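Local coordinates for protein tRNA (cytosine(38)-C(5))-methyltransferase (Schizosaccharomyces pombe, PDB 6FDF) that methylates carbon 5 of cytosine 38 in the anticodon loop of tRNA(Asp), with S-adenosyl-L-methionine as methyl donor, at residues Y215-S220 against G254-M259; F229-P234 against M274-R279; L14-G19 against L106-V111. All coordinates share one frame; numbering follows the deposited sequence.

Interaction 1. Residues Y215-S220 against G254-M259; sequences YMVLES and GSILQM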
loop_
_atom_site.group_PDB
_atom_site.type_symbol
_atom_site.label_atom_id
_atom_site.label_comp_id
_atom_site.label_asym_id
_atom_site.label_seq_id
_atom_site.Cartn_x
_atom_site.Cartn_y
_atom_site.Cartn_z
ATOM N N TYR A 215 -13.588 7.660 18.632
ATOM C CA TYR A 215 -13.067 8.200 17.384
ATOM C C TYR A 215 -13.213 9.711 17.266
ATOM O O TYR A 215 -12.704 10.284 16.299
ATOM C CB TYR A 215 -13.752 7.522 16.192
ATOM C CG TYR A 215 -13.526 6.027 16.166
ATOM C CD1 TYR A 215 -12.343 5.495 15.668
ATOM C CD2 TYR A 215 -14.488 5.148 16.650
ATOM C CE1 TYR A 215 -12.124 4.129 15.653
ATOM C CE2 TYR A 215 -14.281 3.778 16.634
ATOM C CZ TYR A 215 -13.097 3.276 16.134
ATOM O OH TYR A 215 -12.877 1.914 16.112
ATOM N N MET A 216 -13.889 10.361 18.213
ATOM C CA MET A 216 -14.124 11.798 18.128
ATOM C C MET A 216 -12.812 12.552 18.287
ATOM O O MET A 216 -12.007 12.235 19.167
ATOM C CB MET A 216 -15.111 12.248 19.207
ATOM C CG MET A 216 -16.453 11.550 19.181
ATOM S SD MET A 216 -17.286 11.633 17.590
ATOM C CE MET A 216 -17.660 13.383 17.462
ATOM N N VAL A 217 -12.581 13.535 17.413
ATOM C CA VAL A 217 -11.363 14.328 17.505
ATOM C C VAL A 217 -11.415 15.171 18.771
ATOM O O VAL A 217 -12.453 15.755 19.110
ATOM C CB VAL A 217 -11.190 15.201 16.249
ATOM C CG1 VAL A 217 -9.861 15.954 16.295
ATOM C CG2 VAL A 217 -11.264 14.336 14.994
ATOM N N LEU A 218 -10.292 15.231 19.487
ATOM C CA LEU A 218 -10.249 15.933 20.763
ATOM C C LEU A 218 -10.363 17.440 20.562
ATOM O O LEU A 218 -9.793 18.000 19.622
ATOM C CB LEU A 218 -8.955 15.604 21.506
ATOM C CG LEU A 218 -8.856 14.172 22.035
ATOM C CD1 LEU A 218 -7.497 13.932 22.675
ATOM C CD2 LEU A 218 -9.980 13.888 23.020
ATOM N N GLU A 219 -11.095 18.092 21.468
ATOM C CA GLU A 219 -11.207 19.548 21.430
ATOM C C GLU A 219 -9.840 20.207 21.568
ATOM O O GLU A 219 -9.569 21.234 20.934
ATOM C CB GLU A 219 -12.156 20.028 22.528
ATOM C CG GLU A 219 -12.306 21.544 22.604
ATOM C CD GLU A 219 -13.517 21.982 23.411
ATOM O OE1 GLU A 219 -14.002 23.112 23.188
ATOM O OE2 GLU A 219 -13.992 21.199 24.260
ATOM N N SER A 220 -8.966 19.632 22.397
ATOM C CA SER A 220 -7.631 20.195 22.580
ATOM C C SER A 220 -6.862 20.250 21.263
ATOM O O SER A 220 -6.208 21.255 20.958
ATOM C CB SER A 220 -6.858 19.380 23.619
ATOM O OG SER A 220 -6.566 18.083 23.127
ATOM N N GLY A 254 -4.089 12.471 6.976
ATOM C CA GLY A 254 -5.369 11.900 6.594
ATOM C C GLY A 254 -6.471 12.890 6.912
ATOM O O GLY A 254 -6.337 13.755 7.781
ATOM N N SER A 255 -7.580 12.780 6.177
ATOM C CA SER A 255 -8.740 13.621 6.428
ATOM C C SER A 255 -9.528 13.106 7.628
ATOM O O SER A 255 -9.355 11.971 8.075
ATOM C CB SER A 255 -9.656 13.651 5.205
ATOM O OG SER A 255 -8.954 14.042 4.040
ATOM N N ILE A 256 -10.405 13.962 8.147
ATOM C CA ILE A 256 -11.342 13.578 9.192
ATOM C C ILE A 256 -12.754 13.812 8.670
ATOM O O ILE A 256 -12.966 14.511 7.676
ATOM C CB ILE A 256 -11.109 14.336 10.516
ATOM C CG1 ILE A 256 -11.081 15.847 10.292
ATOM C CG2 ILE A 256 -9.791 13.875 11.164
ATOM C CD1 ILE A 256 -11.056 16.656 11.573
ATOM N N LEU A 257 -13.724 13.229 9.368
ATOM C CA LEU A 257 -15.106 13.126 8.902
ATOM C C LEU A 257 -16.019 14.019 9.731
ATOM O O LEU A 257 -16.094 13.869 10.957
ATOM C CB LEU A 257 -15.595 11.679 8.975
ATOM C CG LEU A 257 -17.009 11.452 8.430
ATOM C CD1 LEU A 257 -17.034 11.610 6.923
ATOM C CD2 LEU A 257 -17.523 10.080 8.846
ATOM N N GLN A 258 -16.731 14.923 9.058
ATOM C CA GLN A 258 -17.800 15.697 9.681
ATOM C C GLN A 258 -19.080 14.870 9.682
ATOM O O GLN A 258 -19.586 14.506 8.615
ATOM C CB GLN A 258 -18.025 17.007 8.932
ATOM C CG GLN A 258 -19.295 17.745 9.349
ATOM C CD GLN A 258 -19.551 18.992 8.516
ATOM O OE1 GLN A 258 -18.622 19.614 8.003
ATOM N NE2 GLN A 258 -20.819 19.365 8.384
ATOM N N MET A 259 -19.604 14.577 10.872
ATOM C CA MET A 259 -20.865 13.853 10.986
ATOM C C MET A 259 -22.082 14.765 11.090
ATOM O O MET A 259 -23.208 14.292 10.890
ATOM C CB MET A 259 -20.828 12.912 12.192
ATOM C CG MET A 259 -19.804 11.792 12.052
ATOM S SD MET A 259 -19.995 10.463 13.262
ATOM C CE MET A 259 -19.374 11.246 14.745
#
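Met216 and Val217 pack against Met259 and Ile256 beside the small three-stranded sheet formed by 231-232, 256-258 and 278-279. This sheet stands apart from the large methyltransferase sheet, in what is probably the target-recognition part of the C5-methyltransferase fold. The two segments do not pair as strands: their backbones come closest at Val217 and Ile256, whose CA atoms are 8.3 Å apart. Side chains bridge that separation at two places.

The sulfur-containing pair comes first. Met216 starts out away from the 254-259 segment, but its chain bends at both chi2 (-54°) and chi3 (-67°), which brings the thioether back. Its SD lies 3.6 Å from Met259 CE, and its own CE is 3.9 Å from the same methyl. The two long chains therefore cross near their ends, at a partly exposed margin. Arg279 touches both methionines; its NE lies against Met259 SD.

The branched pair is buried. Val217 and Ile256 both point toward the opposite segment and cross at about a right angle. One methyl group, Val217 CG2, does all the touching from its side. Leu278, Ile231 and Phe229 also lie against Ile256.

Backbone bonding explains the spacing. Strand 278-279 lies between the two segments, since Val217 bonds to Leu278 on one side of it while Leu257 bonds to Arg279 on the other. The 215-220 segment thus flanks the sheet and then enters helix 219-225, with Leu218 as the N-cap residue.

The torsion of Ile256 shapes the buried meeting point. CG1 occupies the crowded position between the backbone N and the carbonyl carbon (chi1 53°), and as a result CG2 and CD1 reach Val217 CG2 equally, each at 4.1 Å.

Interaction 2. Residues F229-P234 against M274-R279; sequences FDIVKP and MALQLR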
loop_
_atom_site.group_PDB
_atom_site.type_symbol
_atom_site.label_atom_id
_atom_site.label_comp_id
_atom_site.label_asym_id
_atom_site.label_seq_id
_atom_site.Cartn_x
_atom_site.Cartn_y
_atom_site.Cartn_z
ATOM N N PHE A 229 -6.707 20.528 9.597
ATOM C CA PHE A 229 -7.414 19.331 9.156
ATOM C C PHE A 229 -8.050 19.549 7.788
ATOM O O PHE A 229 -8.557 20.633 7.488
ATOM C CB PHE A 229 -8.513 18.943 10.148
ATOM C CG PHE A 229 -8.022 18.193 11.354
ATOM C CD1 PHE A 229 -7.488 16.921 11.227
ATOM C CD2 PHE A 229 -8.151 18.740 12.623
ATOM C CE1 PHE A 229 -7.051 16.217 12.346
ATOM C CE2 PHE A 229 -7.721 18.045 13.741
ATOM C CZ PHE A 229 -7.175 16.776 13.599
ATOM N N ASP A 230 -8.046 18.497 6.974
ATOM C CA ASP A 230 -8.922 18.409 5.812
ATOM C C ASP A 230 -10.190 17.680 6.237
ATOM O O ASP A 230 -10.131 16.516 6.650
ATOM C CB ASP A 230 -8.241 17.672 4.659
ATOM C CG ASP A 230 -9.143 17.530 3.444
ATOM O OD1 ASP A 230 -9.423 18.553 2.791
ATOM O OD2 ASP A 230 -9.575 16.394 3.143
ATOM N N ILE A 231 -11.331 18.366 6.152
ATOM C CA ILE A 231 -12.605 17.824 6.609
ATOM C C ILE A 231 -13.402 17.368 5.396
ATOM O O ILE A 231 -13.599 18.140 4.449
ATOM C CB ILE A 231 -13.391 18.864 7.424
ATOM C CG1 ILE A 231 -12.597 19.282 8.666
ATOM C CG2 ILE A 231 -14.759 18.314 7.816
ATOM C CD1 ILE A 231 -13.214 20.441 9.424
ATOM N N VAL A 232 -13.896 16.130 5.442
ATOM C CA VAL A 232 -14.748 15.600 4.386
ATOM C C VAL A 232 -16.080 15.182 4.998
ATOM O O VAL A 232 -16.215 15.016 6.213
ATOM C CB VAL A 232 -14.097 14.416 3.635
ATOM C CG1 VAL A 232 -12.760 14.829 3.015
ATOM C CG2 VAL A 232 -13.918 13.210 4.558
ATOM N N LYS A 233 -17.080 15.040 4.135
ATOM C CA LYS A 233 -18.417 14.623 4.515
ATOM C C LYS A 233 -18.757 13.311 3.819
ATOM O O LYS A 233 -18.043 12.887 2.901
ATOM C CB LYS A 233 -19.441 15.713 4.158
ATOM C CG LYS A 233 -19.364 16.929 5.083
ATOM C CD LYS A 233 -20.259 18.085 4.623
ATOM C CE LYS A 233 -19.430 19.162 3.937
ATOM N NZ LYS A 233 -20.160 20.452 3.792
ATOM N N PRO A 234 -19.795 12.599 4.275
ATOM C CA PRO A 234 -20.158 11.335 3.612
ATOM C C PRO A 234 -20.351 11.455 2.110
ATOM O O PRO A 234 -20.075 10.493 1.385
ATOM C CB PRO A 234 -21.460 10.936 4.319
ATOM C CG PRO A 234 -21.319 11.524 5.683
ATOM C CD PRO A 234 -20.607 12.834 5.486
ATOM N N MET A 274 -16.642 22.077 17.742
ATOM C CA MET A 274 -17.069 20.799 18.301
ATOM C C MET A 274 -18.446 20.383 17.801
ATOM O O MET A 274 -18.774 19.193 17.847
ATOM C CB MET A 274 -17.061 20.853 19.830
ATOM C CG MET A 274 -15.692 21.133 20.428
ATOM S SD MET A 274 -14.422 20.067 19.728
ATOM C CE MET A 274 -14.878 18.498 20.456
ATOM N N ALA A 275 -19.255 21.328 17.323
ATOM C CA ALA A 275 -20.583 21.002 16.819
ATOM C C ALA A 275 -20.546 20.344 15.447
ATOM O O ALA A 275 -21.583 19.863 14.976
ATOM C CB ALA A 275 -21.448 22.262 16.758
ATOM N N LEU A 276 -19.382 20.314 14.799
ATOM C CA LEU A 276 -19.224 19.596 13.543
ATOM C C LEU A 276 -19.183 18.088 13.731
ATOM O O LEU A 276 -19.264 17.363 12.733
ATOM C CB LEU A 276 -17.947 20.049 12.834
ATOM C CG LEU A 276 -17.999 21.463 12.257
ATOM C CD1 LEU A 276 -16.607 21.913 11.834
ATOM C CD2 LEU A 276 -18.974 21.522 11.088
ATOM N N GLN A 277 -19.053 17.608 14.970
ATOM C CA GLN A 277 -19.028 16.174 15.261
ATOM C C GLN A 277 -17.970 15.477 14.412
ATOM O O GLN A 277 -18.244 14.515 13.690
ATOM C CB GLN A 277 -20.408 15.545 15.050
ATOM C CG GLN A 277 -21.533 16.230 15.804
ATOM C CD GLN A 277 -22.876 15.569 15.557
ATOM O OE1 GLN A 277 -23.817 16.206 15.086
ATOM N NE2 GLN A 277 -22.967 14.280 15.864
ATOM N N LEU A 278 -16.741 15.981 14.506
ATOM C CA LEU A 278 -15.636 15.463 13.713
ATOM C C LEU A 278 -15.070 14.212 14.367
ATOM O O LEU A 278 -14.804 14.202 15.574
ATOM C CB LEU A 278 -14.545 16.524 13.584
ATOM C CG LEU A 278 -14.978 17.804 12.869
ATOM C CD1 LEU A 278 -14.062 18.966 13.238
ATOM C CD2 LEU A 278 -14.970 17.582 11.372
ATOM N N ARG A 279 -14.864 13.169 13.567
ATOM C CA ARG A 279 -14.247 11.941 14.044
ATOM C C ARG A 279 -13.198 11.469 13.048
ATOM O O ARG A 279 -13.246 11.806 11.863
ATOM C CB ARG A 279 -15.284 10.827 14.269
ATOM C CG ARG A 279 -15.921 10.251 12.999
ATOM C CD ARG A 279 -16.712 8.989 13.366
ATOM N NE ARG A 279 -17.504 8.412 12.278
ATOM C CZ ARG A 279 -17.031 7.540 11.388
ATOM N NH1 ARG A 279 -15.755 7.167 11.429
ATOM N NH2 ARG A 279 -17.830 7.047 10.446
#
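Ile231 carries this contact, pressing its side chain on Leu278 and more lightly on Leu276. Along the 229-234 segment, Phe229 comes first; its side chain sets off toward the other segment, but the ring packs on Ile256 and Leu222. Asp230 follows, its backbone bonded to Ile256.

Ile231, in strand 231-232, meets Leu278 with its side chain at about a right angle. Its CG2 lies 3.6 Å from Leu278 CD2. The same leucine methyl is 4.0 Å from Ile231 CG1 and 3.9 Å from Ile231 CD1, so it sits against both branches of the isoleucine. With CG1 anti to the carbonyl carbon (chi1 -61°), CD1 extends onward to Leu276 CD1, a looser approach of 4.4 Å. An alanine here would lose all of these methyl contacts and would probably open a gap beside Leu278 CD2.

Val232 points the other way, while its backbone bonds to Ile256 and Gln258. Lys233 then leaves the strand, and its NZ makes a weak hydrogen bond to Thr265.

The contact spans the two outer strands of the three-stranded sheet, 231-232 and 278-279, with 256-258 between them. Helix 219-225 supplies Leu222 against Leu278, and helix 265-272 closes on Ile231 through Thr265 and on Leu276 through Phe269.

Interaction 3. Residues L14-G19 against L106-V111; sequences LELYSG and LNILNV. With SAH (S-adenosyl-L-homocysteine), chain E.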
loop_
_atom_site.group_PDB
_atom_site.type_symbol
_atom_site.label_atom_id
_atom_site.label_comp_id
_atom_site.label_asym_id
_atom_site.label_seq_id
_atom_site.Cartn_x
_atom_site.Cartn_y
_atom_site.Cartn_z
ATOM N N LEU A 14 6.860 -15.051 -4.235
ATOM C CA LEU A 14 7.610 -14.590 -3.070
ATOM C C LEU A 14 7.159 -13.169 -2.755
ATOM O O LEU A 14 7.254 -12.284 -3.610
ATOM C CB LEU A 14 9.113 -14.636 -3.339
ATOM C CG LEU A 14 10.037 -14.114 -2.240
ATOM C CD1 LEU A 14 9.924 -14.981 -0.987
ATOM C CD2 LEU A 14 11.469 -14.057 -2.748
ATOM N N GLU A 15 6.681 -12.950 -1.536
ATOM C CA GLU A 15 6.046 -11.687 -1.153
ATOM C C GLU A 15 6.971 -10.974 -0.164
ATOM O O GLU A 15 6.911 -11.208 1.042
ATOM C CB GLU A 15 4.658 -11.973 -0.570
ATOM C CG GLU A 15 3.795 -10.766 -0.265
ATOM C CD GLU A 15 2.434 -11.171 0.277
ATOM O OE1 GLU A 15 1.623 -10.267 0.579
ATOM O OE2 GLU A 15 2.174 -12.392 0.401
ATOM N N LEU A 16 7.838 -10.110 -0.691
ATOM C CA LEU A 16 8.836 -9.414 0.116
ATOM C C LEU A 16 8.266 -8.115 0.672
ATOM O O LEU A 16 7.522 -7.411 -0.021
ATOM C CB LEU A 16 10.075 -9.112 -0.726
ATOM C CG LEU A 16 10.783 -10.332 -1.320
ATOM C CD1 LEU A 16 11.800 -9.915 -2.366
ATOM C CD2 LEU A 16 11.440 -11.133 -0.209
ATOM N N TYR A 17 8.658 -7.777 1.905
ATOM C CA TYR A 17 8.091 -6.630 2.625
ATOM C C TYR A 17 6.570 -6.784 2.717
ATOM O O TYR A 17 5.801 -5.912 2.303
ATOM C CB TYR A 17 8.450 -5.288 1.959
ATOM C CG TYR A 17 9.903 -5.045 1.569
ATOM C CD1 TYR A 17 10.385 -5.429 0.319
ATOM C CD2 TYR A 17 10.772 -4.374 2.426
ATOM C CE1 TYR A 17 11.698 -5.177 -0.055
ATOM C CE2 TYR A 17 12.094 -4.126 2.062
ATOM C CZ TYR A 17 12.544 -4.524 0.816
ATOM O OH TYR A 17 13.833 -4.257 0.430
ATOM N N SER A 18 6.150 -7.928 3.264
ATOM C CA SER A 18 4.773 -8.384 3.092
ATOM C C SER A 18 3.762 -7.592 3.917
ATOM O O SER A 18 2.588 -7.524 3.535
ATOM C CB SER A 18 4.666 -9.862 3.453
ATOM O OG SER A 18 5.439 -10.166 4.601
ATOM N N GLY A 19 4.175 -7.008 5.039
ATOM C CA GLY A 19 3.225 -6.241 5.838
ATOM C C GLY A 19 2.051 -7.107 6.263
ATOM O O GLY A 19 2.224 -8.249 6.702
ATOM N N LEU A 106 18.853 -2.698 -2.062
ATOM C CA LEU A 106 20.066 -2.836 -2.856
ATOM C C LEU A 106 20.608 -4.255 -2.765
ATOM O O LEU A 106 21.211 -4.753 -3.724
ATOM C CB LEU A 106 21.114 -1.821 -2.405
ATOM C CG LEU A 106 20.643 -0.367 -2.491
ATOM C CD1 LEU A 106 21.738 0.599 -2.051
ATOM C CD2 LEU A 106 20.158 -0.046 -3.902
ATOM N N ASN A 107 20.375 -4.928 -1.634
ATOM C CA ASN A 107 20.765 -6.329 -1.530
ATOM C C ASN A 107 19.988 -7.181 -2.523
ATOM O O ASN A 107 20.565 -8.062 -3.173
ATOM C CB ASN A 107 20.559 -6.838 -0.103
ATOM C CG ASN A 107 20.991 -8.288 0.062
ATOM O OD1 ASN A 107 22.166 -8.619 -0.092
ATOM N ND2 ASN A 107 20.037 -9.159 0.381
ATOM N N ILE A 108 18.682 -6.930 -2.668
ATOM C CA ILE A 108 17.906 -7.662 -3.668
ATOM C C ILE A 108 18.525 -7.463 -5.045
ATOM O O ILE A 108 18.712 -8.420 -5.805
ATOM C CB ILE A 108 16.430 -7.225 -3.647
ATOM C CG1 ILE A 108 15.770 -7.602 -2.318
ATOM C CG2 ILE A 108 15.664 -7.877 -4.796
ATOM C CD1 ILE A 108 14.411 -6.953 -2.117
ATOM N N LEU A 109 18.843 -6.211 -5.388
ATOM C CA LEU A 109 19.386 -5.919 -6.712
ATOM C C LEU A 109 20.762 -6.541 -6.911
ATOM O O LEU A 109 21.111 -6.928 -8.033
ATOM C CB LEU A 109 19.477 -4.407 -6.929
ATOM C CG LEU A 109 18.192 -3.585 -6.819
ATOM C CD1 LEU A 109 18.484 -2.119 -7.117
ATOM C CD2 LEU A 109 17.111 -4.127 -7.736
ATOM N N ASN A 110 21.562 -6.622 -5.841
ATOM C CA ASN A 110 22.887 -7.226 -5.922
ATOM C C ASN A 110 22.827 -8.746 -6.005
ATOM O O ASN A 110 23.727 -9.369 -6.579
ATOM C CB ASN A 110 23.723 -6.813 -4.710
ATOM C CG ASN A 110 24.391 -5.467 -4.891
ATOM O OD1 ASN A 110 24.733 -5.074 -6.006
ATOM N ND2 ASN A 110 24.596 -4.756 -3.786
ATOM N N VAL A 111 21.798 -9.357 -5.428
ATOM C CA VAL A 111 21.721 -10.813 -5.408
ATOM C C VAL A 111 20.972 -11.371 -6.618
ATOM O O VAL A 111 21.288 -12.472 -7.085
ATOM C CB VAL A 111 21.073 -11.261 -4.084
ATOM C CG1 VAL A 111 20.704 -12.726 -4.127
ATOM C CG2 VAL A 111 22.003 -10.959 -2.905
HETATM N N SAH E . 3.215 -3.942 1.277
HETATM C CA SAH E . 2.868 -4.311 2.632
HETATM C CB SAH E . 3.531 -3.388 3.657
HETATM C CG SAH E . 4.823 -2.780 3.115
HETATM S SD SAH E . 5.427 -1.454 4.116
HETATM C C SAH E . 1.381 -4.312 2.795
HETATM O O SAH E . 0.676 -4.094 1.786
HETATM O OXT SAH E . 0.922 -4.546 3.934
HETATM C "C5'" SAH E . 7.099 -1.996 4.138
HETATM C "C4'" SAH E . 7.216 -3.237 5.024
HETATM O "O4'" SAH E . 8.531 -3.738 4.874
HETATM C "C3'" SAH E . 6.986 -2.953 6.508
HETATM O "O3'" SAH E . 6.027 -3.869 7.035
HETATM C "C2'" SAH E . 8.339 -3.241 7.164
HETATM O "O2'" SAH E . 8.196 -3.916 8.418
HETATM C "C1'" SAH E . 9.016 -4.145 6.140
HETATM N N9 SAH E . 10.487 -4.005 6.079
HETATM C C8 SAH E . 11.203 -2.864 6.032
HETATM N N7 SAH E . 12.530 -3.136 5.978
HETATM C C5 SAH E . 12.685 -4.474 5.989
HETATM C C6 SAH E . 13.816 -5.422 5.950
HETATM N N6 SAH E . 15.091 -4.978 5.889
HETATM N N1 SAH E . 13.519 -6.743 5.982
HETATM C C2 SAH E . 12.254 -7.195 6.042
HETATM N N3 SAH E . 11.177 -6.389 6.080
HETATM C C4 SAH E . 11.331 -5.039 6.063
#
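The Tyr17 ring lies between S-adenosyl-L-homocysteine and Ile108. At its edge, in the ring plane, is the ribose oxygen O4' of the cofactor product, 3.4 Å from Tyr17 CD2. Along that same side, CD2 and CE2 stand over the adenine: Tyr17 CE2 is 4.0 Å from C5 of the base, and the two planes stand at about 67° to each other, so the rings do not lie parallel. Across the ring, CE1 is touched by the methyl CD1 of Ile108, at 3.8 Å.

That methyl has a second apolar partner. Leu16 and Ile108 reach toward each other tip to tip, with Leu16 CD1 4.0 Å from Ile108 CD1. One isoleucine methyl on helix 103-111 therefore meets both the end of strand 11-16 and the first residue of the loop after it. The Leu16 side chain sets off toward the helix. Tyr17 has to bring its ring there from a backbone with positive phi (56°), and its hydroxyl end comes nearest the helix. Ile63 touches both Tyr17 and Ile108.

The loop backbone runs along the amino-acid end of the ligand. The ligand's N makes a weak hydrogen bond to Tyr17 O, and Ser18 O is 3.3 Å from its CA. Gly19, which has no side chain, lets the carboxylate come close, with its CA 3.4 Å from OXT. Its N is bonded to Asp41, and Ile20 N also bonds the ligand.

A glycine-containing loop after the first parallel strand, cradling the ligand, is the signature of the Rossmann-like, class I S-adenosylmethionine-binding site, here the first conserved motif of the C5-methyltransferases.

Interactions 1 and 2 share one small sheet, and Ile256 of the first touches both Ile231 and Leu278 of the second. Their centres lie about 6 Å apart and their segments alternate along the chain. Probable hydrogen bonds join them: Ser255 OG to Asp230 OD2 at 2.6 Å and Gln258 N to Val232 O at 2.9 Å. Interaction 3 belongs to the cofactor-binding sheet, with its centre about 38 Å from that of interaction 1 and about 40 Å from that of interaction 2; nearest atoms are about 20 and 23 Å away. It alone borders the ligand, and the Tyr17 side chain lies about 6 Å from that of Cys85, the predicted active-site residue.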